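Local coordinates for C-X-C motif chemokine 13 (Homo sapiens, PDB 7JNY), which acts as a secreted chemokine that attracts B lymphocytes by binding the receptor CXCR5, and also binds heparin, at residues C14-I22 and V54-W62; I22-L33 and E43-V54. All coordinates share one frame; numbering follows the deposited sequence.

Contact 2 (I22-L33 with E43-V54) lies nearer the middle of the chain and pairs two neighbouring strands of the sheet, so regular backbone hydrogen bonds and isoleucine and valine packing dominate, while the charged R29, D28 and K49 lie toward its more exposed parts. Contact 1 (C14-I22 with V54-W62) is the more exposed of the two: a loop without regular structure runs past strand 53-56 and the start of helix 61-72, and a disulfide, a single bridge and an aromatic pair replace the repeating strand pairing. The two share I22 and V54, and both use strand 53-56, which neighbours strand 43-48. They also meet directly where V56 N probably bonds I44 O and C14 N bonds E43 OE2.

Contact 1 of 2, residues C14-I22 and V54-W62; sequences CVQESSVFI and VCVDPQAEW
F21 and W62 form the closely packed end of this contact. The F21 ring turns its edge to the W62 face, with planes 78° apart, and its CD1 lies 3.6 Å from W62 CB. F21 CA also sits over the five-membered ring of W62, making a CH-pi contact 3.7 Å from the centroid. Beside it, I22 CB touches W62 CH2, so the broad indole suits a place where it must cover both backbone and side chain of the loop. W62 CG stands between its backbone N and carbonyl carbon (chi1 76°), which turns one face of the ring to F21 and I22; at the ring edge NE1 makes a weak hydrogen bond to S19 O at 3.1 Å.

In the middle, S18 bridges V56. S18 N donates to C55 O, and D57 N donates to S18 O at 2.9 Å. The small S18 fits close to the strand, and its OG, accepting from V20 N, closes an ST turn. Further back, the C14 SG to C55 SG disulfide, 2.0 Å long, fixes the loop covalently.

The looser, solvent side holds E17, whose extended chain brings OE1 within 3.6 Å of D57 OD1. These like charges probably repel, an effect that the exposed place of E17 probably softens, and D57 OD1 is engaged by Q59 N in an Asx turn.

The disulfide-tethered loop, running past the last strand to the start of the C-terminal helix, is the N-loop arrangement of the chemokine fold.

Contact 2 of 2, residues I22-L33 and E43-V54; sequences IPRRFIDRIQIL and EIIVWKKNKSIV
R29 holds its guanidinium, tilted 43° to the ring plane, over one face of the W47 indole, CZ standing 4.0 Å from the centroid of the six-membered ring in a cation-pi contact. The pair belongs to the antiparallel hairpin of strands 27-33 and 43-48, the centre of the chemokine sheet. The R29 chain bends at its third torsion (chi3 -97°), which carries NH2 over the ring, while outside the two segments E4 forms a salt bridge with NH1. Q31 meets the indole at its edge: W47 NE1 donates to Q31 OE1 at 3.0 Å, approaching from above the amide plane, and Q31 NE2 bonds E4. A leucine in place of W47 would probably leave R29 without its aromatic platform and Q31 OE1 without this donor.

On the other face, beta-branched residues suit the extended backbone and fill the core. I27 CG1 packs on V46 CG1 at 3.6 Å, and I22 CD1 reaches the same methyl tip to tip. I30 and I44 lie side by side through their CG2 methyls, 3.8 Å apart, and I30 also touches M66 of helix 61-72.

Paired backbone bonds join Q31 with I45 and L33 with E43. At D28 and R29 a classic beta bulge breaks the register: both face W47, whose carbonyl receives D28 N at 2.8 Å and R29 N more weakly.

Beyond the bulge, K49 suits its exposed place, because its long chain passes D28 and still reaches backbone oxygen. A water accepts from K49 NZ and R24 NH1 and donates to I27 O, while K49 NZ itself donates to R25 O at 2.9 Å, from above the carbonyl plane.

Contact 1 of 2, residues C14-I22 and V54-W62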
loop_
_atom_site.group_PDB
_atom_site.type_symbol
_atom_site.label_atom_id
_atom_site.label_comp_id
_atom_site.label_asym_id
_atom_site.label_seq_id
_atom_site.Cartn_x
_atom_site.Cartn_y
_atom_site.Cartn_z
ATOM N N CYS A 14 -6.404 -5.717 -8.812
ATOM C CA CYS A 14 -6.389 -6.855 -7.898
ATOM C C CYS A 14 -7.663 -7.675 -8.012
ATOM O O CYS A 14 -8.756 -7.131 -8.108
ATOM C CB CYS A 14 -6.216 -6.380 -6.464
ATOM S SG CYS A 14 -4.733 -5.406 -6.211
ATOM N N VAL A 15 -7.507 -8.988 -7.970
ATOM C CA VAL A 15 -8.626 -9.921 -7.972
ATOM C C VAL A 15 -8.811 -10.581 -6.620
ATOM O O VAL A 15 -9.752 -11.361 -6.443
ATOM C CB VAL A 15 -8.455 -10.977 -9.078
ATOM C CG1 VAL A 15 -7.347 -11.945 -8.701
ATOM C CG2 VAL A 15 -9.749 -11.685 -9.306
ATOM N N GLN A 16 -7.942 -10.292 -5.667
ATOM C CA GLN A 16 -8.050 -10.803 -4.321
ATOM C C GLN A 16 -7.268 -9.837 -3.452
ATOM O O GLN A 16 -6.495 -9.020 -3.951
ATOM C CB GLN A 16 -7.534 -12.250 -4.231
ATOM C CG GLN A 16 -6.345 -12.535 -5.137
ATOM C CD GLN A 16 -5.426 -13.677 -4.681
ATOM O OE1 GLN A 16 -5.545 -14.218 -3.573
ATOM N NE2 GLN A 16 -4.500 -14.045 -5.554
ATOM N N GLU A 17 -7.544 -9.892 -2.161
ATOM C CA GLU A 17 -6.865 -9.096 -1.145
ATOM C C GLU A 17 -6.341 -10.062 -0.105
ATOM O O GLU A 17 -7.012 -11.036 0.236
ATOM C CB GLU A 17 -7.819 -8.062 -0.472
ATOM C CG GLU A 17 -8.335 -6.935 -1.377
ATOM C CD GLU A 17 -9.428 -6.078 -0.706
ATOM O OE1 GLU A 17 -9.757 -6.319 0.477
ATOM O OE2 GLU A 17 -9.977 -5.170 -1.376
ATOM N N SER A 18 -5.141 -9.795 0.387
ATOM C CA SER A 18 -4.523 -10.531 1.478
ATOM C C SER A 18 -4.521 -9.654 2.725
ATOM O O SER A 18 -4.266 -8.453 2.647
ATOM C CB SER A 18 -3.070 -10.910 1.135
ATOM O OG SER A 18 -2.429 -11.533 2.226
ATOM N N SER A 19 -4.796 -10.238 3.878
ATOM C CA SER A 19 -4.670 -9.500 5.129
ATOM C C SER A 19 -3.426 -9.915 5.913
ATOM O O SER A 19 -3.192 -9.398 7.004
ATOM C CB SER A 19 -5.943 -9.664 5.952
ATOM O OG SER A 19 -6.233 -11.035 6.098
ATOM N N VAL A 20 -2.586 -10.773 5.335
ATOM C CA VAL A 20 -1.435 -11.319 6.034
ATOM C C VAL A 20 -0.413 -10.209 6.255
ATOM O O VAL A 20 -0.117 -9.420 5.345
ATOM C CB VAL A 20 -0.821 -12.482 5.243
ATOM C CG1 VAL A 20 0.462 -12.963 5.927
ATOM C CG2 VAL A 20 -1.830 -13.624 5.045
ATOM N N PHE A 21 0.119 -10.144 7.473
ATOM C CA PHE A 21 1.126 -9.147 7.842
ATOM C C PHE A 21 2.363 -9.257 6.954
ATOM O O PHE A 21 2.868 -10.347 6.699
ATOM C CB PHE A 21 1.481 -9.302 9.329
ATOM C CG PHE A 21 2.564 -8.359 9.793
ATOM C CD1 PHE A 21 2.313 -7.013 9.967
ATOM C CD2 PHE A 21 3.840 -8.845 10.061
ATOM C CE1 PHE A 21 3.321 -6.157 10.361
ATOM C CE2 PHE A 21 4.846 -7.990 10.462
ATOM C CZ PHE A 21 4.586 -6.645 10.614
ATOM N N ILE A 22 2.831 -8.122 6.450
ATOM C CA ILE A 22 4.106 -8.075 5.744
ATOM C C ILE A 22 5.071 -7.174 6.516
ATOM O O ILE A 22 4.865 -5.945 6.569
ATOM C CB ILE A 22 3.944 -7.553 4.319
ATOM C CG1 ILE A 22 2.924 -8.384 3.517
ATOM C CG2 ILE A 22 5.263 -7.640 3.565
ATOM C CD1 ILE A 22 2.732 -7.846 2.108
ATOM N N VAL A 54 1.893 -8.210 -3.928
ATOM C CA VAL A 54 0.795 -8.661 -3.083
ATOM C C VAL A 54 -0.253 -7.568 -2.995
ATOM O O VAL A 54 0.028 -6.474 -2.498
ATOM C CB VAL A 54 1.271 -9.035 -1.670
ATOM C CG1 VAL A 54 0.094 -9.573 -0.870
ATOM C CG2 VAL A 54 2.422 -10.031 -1.731
ATOM N N CYS A 55 -1.477 -7.871 -3.430
ATOM C CA CYS A 55 -2.568 -6.958 -3.130
ATOM C C CYS A 55 -2.996 -7.145 -1.687
ATOM O O CYS A 55 -3.213 -8.263 -1.230
ATOM C CB CYS A 55 -3.766 -7.182 -4.048
ATOM S SG CYS A 55 -3.459 -6.941 -5.763
ATOM N N VAL A 56 -3.164 -6.050 -0.981
ATOM C CA VAL A 56 -3.391 -6.076 0.454
ATOM C C VAL A 56 -4.728 -5.418 0.780
ATOM O O VAL A 56 -5.115 -4.410 0.175
ATOM C CB VAL A 56 -2.248 -5.377 1.214
ATOM C CG1 VAL A 56 -2.659 -5.150 2.650
ATOM C CG2 VAL A 56 -0.966 -6.206 1.145
ATOM N N ASP A 57 -5.430 -5.992 1.748
ATOM C CA ASP A 57 -6.692 -5.429 2.220
ATOM C C ASP A 57 -6.441 -4.059 2.824
ATOM O O ASP A 57 -5.753 -3.962 3.851
ATOM C CB ASP A 57 -7.342 -6.346 3.264
ATOM C CG ASP A 57 -8.710 -5.846 3.710
ATOM O OD1 ASP A 57 -9.004 -4.639 3.552
ATOM O OD2 ASP A 57 -9.485 -6.651 4.246
ATOM N N PRO A 58 -6.973 -2.987 2.240
ATOM C CA PRO A 58 -6.717 -1.656 2.808
ATOM C C PRO A 58 -7.340 -1.428 4.181
ATOM O O PRO A 58 -7.023 -0.418 4.817
ATOM C CB PRO A 58 -7.307 -0.691 1.762
ATOM C CG PRO A 58 -8.191 -1.522 0.864
ATOM C CD PRO A 58 -7.860 -2.967 1.052
ATOM N N GLN A 59 -8.202 -2.310 4.658
ATOM C CA GLN A 59 -8.781 -2.199 5.997
ATOM C C GLN A 59 -8.057 -3.070 7.020
ATOM O O GLN A 59 -8.444 -3.087 8.189
ATOM C CB GLN A 59 -10.285 -2.525 5.948
ATOM C CG GLN A 59 -11.065 -1.639 4.938
ATOM C CD GLN A 59 -12.539 -2.032 4.807
ATOM O OE1 GLN A 59 -13.193 -2.389 5.782
ATOM N NE2 GLN A 59 -13.069 -1.933 3.585
ATOM N N ALA A 60 -6.996 -3.764 6.616
ATOM C CA ALA A 60 -6.226 -4.568 7.551
ATOM C C ALA A 60 -5.558 -3.640 8.557
ATOM O O ALA A 60 -5.043 -2.562 8.197
ATOM C CB ALA A 60 -5.186 -5.410 6.818
ATOM N N GLU A 61 -5.625 -4.024 9.838
ATOM C CA GLU A 61 -5.092 -3.134 10.857
ATOM C C GLU A 61 -3.637 -2.817 10.581
ATOM O O GLU A 61 -3.213 -1.661 10.700
ATOM C CB GLU A 61 -5.241 -3.740 12.255
ATOM C CG GLU A 61 -5.015 -2.729 13.390
ATOM C CD GLU A 61 -5.699 -3.122 14.705
ATOM O OE1 GLU A 61 -6.371 -4.177 14.748
ATOM O OE2 GLU A 61 -5.534 -2.388 15.707
ATOM N N TRP A 62 -2.857 -3.831 10.198
ATOM C CA TRP A 62 -1.411 -3.638 10.106
ATOM C C TRP A 62 -1.061 -2.667 8.995
ATOM O O TRP A 62 -0.093 -1.906 9.118
ATOM C CB TRP A 62 -0.708 -4.980 9.920
ATOM C CG TRP A 62 -0.799 -5.584 8.567
ATOM C CD1 TRP A 62 -1.664 -6.561 8.161
ATOM C CD2 TRP A 62 0.003 -5.266 7.422
ATOM N NE1 TRP A 62 -1.442 -6.876 6.845
ATOM C CE2 TRP A 62 -0.427 -6.092 6.366
ATOM C CE3 TRP A 62 1.041 -4.370 7.187
ATOM C CZ2 TRP A 62 0.144 -6.034 5.102
ATOM C CZ3 TRP A 62 1.605 -4.310 5.932
ATOM C CH2 TRP A 62 1.158 -5.138 4.903
#

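Contact 2 of 2, residues I22-L33 and E43-V54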
loop_
_atom_site.group_PDB
_atom_site.type_symbol
_atom_site.label_atom_id
_atom_site.label_comp_id
_atom_site.label_asym_id
_atom_site.label_seq_id
_atom_site.Cartn_x
_atom_site.Cartn_y
_atom_site.Cartn_z
ATOM N N ILE A 22 2.831 -8.122 6.450
ATOM C CA ILE A 22 4.106 -8.075 5.744
ATOM C C ILE A 22 5.071 -7.174 6.516
ATOM O O ILE A 22 4.865 -5.945 6.569
ATOM C CB ILE A 22 3.944 -7.553 4.319
ATOM C CG1 ILE A 22 2.924 -8.384 3.517
ATOM C CG2 ILE A 22 5.263 -7.640 3.565
ATOM C CD1 ILE A 22 2.732 -7.846 2.108
ATOM N N PRO A 23 6.143 -7.713 7.097
ATOM C CA PRO A 23 7.055 -6.861 7.875
ATOM C C PRO A 23 7.639 -5.761 7.005
ATOM O O PRO A 23 8.015 -5.991 5.858
ATOM C CB PRO A 23 8.142 -7.832 8.346
ATOM C CG PRO A 23 7.544 -9.185 8.261
ATOM C CD PRO A 23 6.453 -9.147 7.230
ATOM N N ARG A 24 7.751 -4.556 7.573
ATOM C CA ARG A 24 8.201 -3.425 6.778
ATOM C C ARG A 24 9.557 -3.688 6.134
ATOM O O ARG A 24 9.814 -3.202 5.030
ATOM C CB ARG A 24 8.256 -2.161 7.630
ATOM C CG ARG A 24 8.206 -0.907 6.784
ATOM C CD ARG A 24 8.918 0.249 7.455
ATOM N NE ARG A 24 10.283 -0.093 7.836
ATOM C CZ ARG A 24 11.270 -0.354 6.981
ATOM N NH1 ARG A 24 11.085 -0.316 5.665
ATOM N NH2 ARG A 24 12.476 -0.666 7.457
ATOM N N ARG A 25 10.423 -4.460 6.793
ATOM C CA ARG A 25 11.766 -4.691 6.269
ATOM C C ARG A 25 11.745 -5.446 4.946
ATOM O O ARG A 25 12.758 -5.464 4.245
ATOM C CB ARG A 25 12.612 -5.475 7.283
ATOM C CG ARG A 25 12.055 -6.831 7.724
ATOM C CD ARG A 25 13.169 -7.799 8.172
ATOM N NE ARG A 25 13.710 -7.421 9.473
ATOM C CZ ARG A 25 14.843 -6.744 9.648
ATOM N NH1 ARG A 25 15.693 -6.544 8.652
ATOM N NH2 ARG A 25 15.132 -6.250 10.853
ATOM N N PHE A 26 10.629 -6.090 4.588
ATOM C CA PHE A 26 10.559 -6.856 3.348
ATOM C C PHE A 26 9.915 -6.076 2.213
ATOM O O PHE A 26 9.737 -6.621 1.125
ATOM C CB PHE A 26 9.810 -8.174 3.559
ATOM C CG PHE A 26 10.498 -9.111 4.482
ATOM C CD1 PHE A 26 11.800 -9.503 4.220
ATOM C CD2 PHE A 26 9.867 -9.607 5.609
ATOM C CE1 PHE A 26 12.466 -10.349 5.070
ATOM C CE2 PHE A 26 10.537 -10.468 6.459
ATOM C CZ PHE A 26 11.835 -10.839 6.188
ATOM N N ILE A 27 9.594 -4.810 2.431
ATOM C CA ILE A 27 8.806 -4.025 1.498
ATOM C C ILE A 27 9.742 -3.092 0.737
ATOM O O ILE A 27 10.463 -2.281 1.337
ATOM C CB ILE A 27 7.691 -3.265 2.235
ATOM C CG1 ILE A 27 6.686 -4.255 2.806
ATOM C CG2 ILE A 27 7.006 -2.316 1.300
ATOM C CD1 ILE A 27 5.635 -3.660 3.725
ATOM N N ASP A 28 9.752 -3.229 -0.589
ATOM C CA ASP A 28 10.500 -2.320 -1.447
ATOM C C ASP A 28 9.639 -1.146 -1.884
ATOM O O ASP A 28 10.109 -0.015 -1.946
ATOM C CB ASP A 28 10.984 -3.014 -2.714
ATOM C CG ASP A 28 12.260 -3.790 -2.503
ATOM O OD1 ASP A 28 13.020 -3.461 -1.581
ATOM O OD2 ASP A 28 12.511 -4.711 -3.288
ATOM N N ARG A 29 8.386 -1.405 -2.252
ATOM C CA ARG A 29 7.488 -0.346 -2.677
ATOM C C ARG A 29 6.091 -0.659 -2.183
ATOM O O ARG A 29 5.691 -1.832 -2.137
ATOM C CB ARG A 29 7.343 -0.220 -4.186
ATOM C CG ARG A 29 8.519 0.099 -5.036
ATOM C CD ARG A 29 7.917 0.542 -6.376
ATOM N NE ARG A 29 7.889 -0.568 -7.324
ATOM C CZ ARG A 29 7.378 -0.512 -8.547
ATOM N NH1 ARG A 29 6.803 0.587 -9.012
ATOM N NH2 ARG A 29 7.450 -1.584 -9.327
ATOM N N ILE A 30 5.312 0.395 -1.951
ATOM C CA ILE A 30 3.873 0.259 -1.727
ATOM C C ILE A 30 3.148 1.164 -2.714
ATOM O O ILE A 30 3.463 2.353 -2.810
ATOM C CB ILE A 30 3.478 0.632 -0.297
ATOM C CG1 ILE A 30 4.078 -0.345 0.711
ATOM C CG2 ILE A 30 1.977 0.669 -0.161
ATOM C CD1 ILE A 30 4.226 0.276 2.076
ATOM N N GLN A 31 2.155 0.623 -3.417
ATOM C CA GLN A 31 1.420 1.383 -4.417
ATOM C C GLN A 31 -0.010 1.522 -3.941
ATOM O O GLN A 31 -0.674 0.516 -3.654
ATOM C CB GLN A 31 1.432 0.682 -5.766
ATOM C CG GLN A 31 2.814 0.518 -6.346
ATOM C CD GLN A 31 2.765 -0.178 -7.668
ATOM O OE1 GLN A 31 2.033 -1.152 -7.831
ATOM N NE2 GLN A 31 3.566 0.281 -8.618
ATOM N N ILE A 32 -0.488 2.748 -3.849
ATOM C CA ILE A 32 -1.853 3.006 -3.407
ATOM C C ILE A 32 -2.621 3.543 -4.596
ATOM O O ILE A 32 -2.201 4.532 -5.219
ATOM C CB ILE A 32 -1.898 3.987 -2.236
ATOM C CG1 ILE A 32 -1.140 3.379 -1.056
ATOM C CG2 ILE A 32 -3.313 4.253 -1.798
ATOM C CD1 ILE A 32 -1.237 4.203 0.151
ATOM N N LEU A 33 -3.747 2.897 -4.900
ATOM C CA LEU A 33 -4.650 3.369 -5.944
ATOM C C LEU A 33 -5.981 3.716 -5.309
ATOM O O LEU A 33 -6.809 2.814 -5.074
ATOM C CB LEU A 33 -4.803 2.296 -7.013
ATOM C CG LEU A 33 -3.463 1.927 -7.645
ATOM C CD1 LEU A 33 -3.035 0.601 -7.095
ATOM C CD2 LEU A 33 -3.578 1.883 -9.159
ATOM N N GLU A 43 -7.108 0.142 -3.742
ATOM C CA GLU A 43 -6.205 -0.996 -3.836
ATOM C C GLU A 43 -4.858 -0.587 -3.244
ATOM O O GLU A 43 -4.472 0.580 -3.296
ATOM C CB GLU A 43 -6.046 -1.477 -5.269
ATOM C CG GLU A 43 -7.380 -1.978 -5.858
ATOM C CD GLU A 43 -7.203 -2.692 -7.191
ATOM O OE1 GLU A 43 -6.535 -2.123 -8.078
ATOM O OE2 GLU A 43 -7.727 -3.785 -7.338
ATOM N N ILE A 44 -4.178 -1.544 -2.622
ATOM C CA ILE A 44 -2.857 -1.313 -2.028
ATOM C C ILE A 44 -2.007 -2.496 -2.446
ATOM O O ILE A 44 -2.314 -3.640 -2.087
ATOM C CB ILE A 44 -2.885 -1.181 -0.501
ATOM C CG1 ILE A 44 -3.785 -0.016 -0.051
ATOM C CG2 ILE A 44 -1.440 -1.005 0.016
ATOM C CD1 ILE A 44 -3.720 0.327 1.452
ATOM N N ILE A 45 -0.965 -2.242 -3.230
ATOM C CA ILE A 45 -0.123 -3.306 -3.765
ATOM C C ILE A 45 1.265 -3.191 -3.139
ATOM O O ILE A 45 1.906 -2.136 -3.222
ATOM C CB ILE A 45 -0.045 -3.241 -5.289
ATOM C CG1 ILE A 45 -1.482 -3.300 -5.861
ATOM C CG2 ILE A 45 0.803 -4.369 -5.804
ATOM C CD1 ILE A 45 -1.552 -3.080 -7.338
ATOM N N VAL A 46 1.727 -4.258 -2.519
ATOM C CA VAL A 46 3.015 -4.271 -1.809
ATOM C C VAL A 46 4.028 -5.065 -2.615
ATOM O O VAL A 46 3.815 -6.253 -2.918
ATOM C CB VAL A 46 2.872 -4.853 -0.397
ATOM C CG1 VAL A 46 4.255 -4.938 0.278
ATOM C CG2 VAL A 46 1.912 -4.016 0.423
ATOM N N TRP A 47 5.143 -4.417 -2.952
ATOM C CA TRP A 47 6.229 -5.063 -3.686
ATOM C C TRP A 47 7.269 -5.519 -2.691
ATOM O O TRP A 47 7.954 -4.688 -2.085
ATOM C CB TRP A 47 6.851 -4.118 -4.704
ATOM C CG TRP A 47 5.898 -3.779 -5.741
ATOM C CD1 TRP A 47 4.695 -3.162 -5.573
ATOM C CD2 TRP A 47 6.007 -4.095 -7.119
ATOM N NE1 TRP A 47 4.061 -3.034 -6.783
ATOM C CE2 TRP A 47 4.846 -3.608 -7.749
ATOM C CE3 TRP A 47 6.984 -4.733 -7.893
ATOM C CZ2 TRP A 47 4.633 -3.736 -9.119
ATOM C CZ3 TRP A 47 6.774 -4.859 -9.252
ATOM C CH2 TRP A 47 5.605 -4.363 -9.852
ATOM N N LYS A 48 7.398 -6.831 -2.546
ATOM C CA LYS A 48 8.266 -7.395 -1.526
ATOM C C LYS A 48 9.671 -7.639 -2.057
ATOM O O LYS A 48 9.905 -7.747 -3.263
ATOM C CB LYS A 48 7.679 -8.693 -0.963
ATOM C CG LYS A 48 6.481 -8.419 -0.059
ATOM C CD LYS A 48 5.662 -9.654 0.309
ATOM C CE LYS A 48 6.466 -10.776 0.952
ATOM N NZ LYS A 48 5.579 -11.950 1.221
ATOM N N LYS A 49 10.623 -7.716 -1.116
ATOM C CA LYS A 49 12.011 -7.794 -1.527
ATOM C C LYS A 49 12.289 -9.076 -2.290
ATOM O O LYS A 49 13.133 -9.079 -3.190
ATOM C CB LYS A 49 12.921 -7.658 -0.304
ATOM C CG LYS A 49 13.347 -6.201 -0.166
ATOM C CD LYS A 49 13.947 -5.843 1.169
ATOM C CE LYS A 49 14.395 -4.386 1.138
ATOM N NZ LYS A 49 14.114 -3.670 2.411
ATOM N N ASN A 50 11.560 -10.146 -1.998
ATOM C CA ASN A 50 11.703 -11.392 -2.734
ATOM C C ASN A 50 10.951 -11.382 -4.076
ATOM O O ASN A 50 10.804 -12.446 -4.679
ATOM C CB ASN A 50 11.243 -12.557 -1.851
ATOM C CG ASN A 50 9.738 -12.604 -1.651
ATOM O OD1 ASN A 50 8.984 -11.846 -2.259
ATOM N ND2 ASN A 50 9.300 -13.471 -0.738
ATOM N N LYS A 51 10.501 -10.213 -4.547
ATOM C CA LYS A 51 9.830 -9.990 -5.843
ATOM C C LYS A 51 8.373 -10.420 -5.879
ATOM O O LYS A 51 7.725 -10.277 -6.931
ATOM C CB LYS A 51 10.558 -10.670 -7.019
ATOM C CG LYS A 51 12.063 -10.457 -7.014
ATOM C CD LYS A 51 12.341 -9.080 -7.623
ATOM C CE LYS A 51 12.999 -8.114 -6.649
ATOM N NZ LYS A 51 13.827 -7.080 -7.333
ATOM N N SER A 52 7.832 -10.941 -4.788
ATOM C CA SER A 52 6.399 -11.155 -4.689
ATOM C C SER A 52 5.663 -9.807 -4.723
ATOM O O SER A 52 6.194 -8.763 -4.311
ATOM C CB SER A 52 6.149 -11.967 -3.413
ATOM O OG SER A 52 4.893 -11.725 -2.832
ATOM N N ILE A 53 4.470 -9.816 -5.319
ATOM C CA ILE A 53 3.667 -8.624 -5.518
ATOM C C ILE A 53 2.291 -8.923 -4.968
ATOM O O ILE A 53 1.573 -9.755 -5.520
ATOM C CB ILE A 53 3.550 -8.235 -6.988
ATOM C CG1 ILE A 53 4.888 -7.873 -7.596
ATOM C CG2 ILE A 53 2.601 -7.019 -7.116
ATOM C CD1 ILE A 53 4.808 -7.870 -9.100
ATOM N N VAL A 54 1.893 -8.210 -3.928
ATOM C CA VAL A 54 0.795 -8.661 -3.083
ATOM C C VAL A 54 -0.253 -7.568 -2.995
ATOM O O VAL A 54 0.028 -6.474 -2.498
ATOM C CB VAL A 54 1.271 -9.035 -1.670
ATOM C CG1 VAL A 54 0.094 -9.573 -0.870
ATOM C CG2 VAL A 54 2.422 -10.031 -1.731
HETATM O O HOH W 1 12.302 -1.385 2.916
#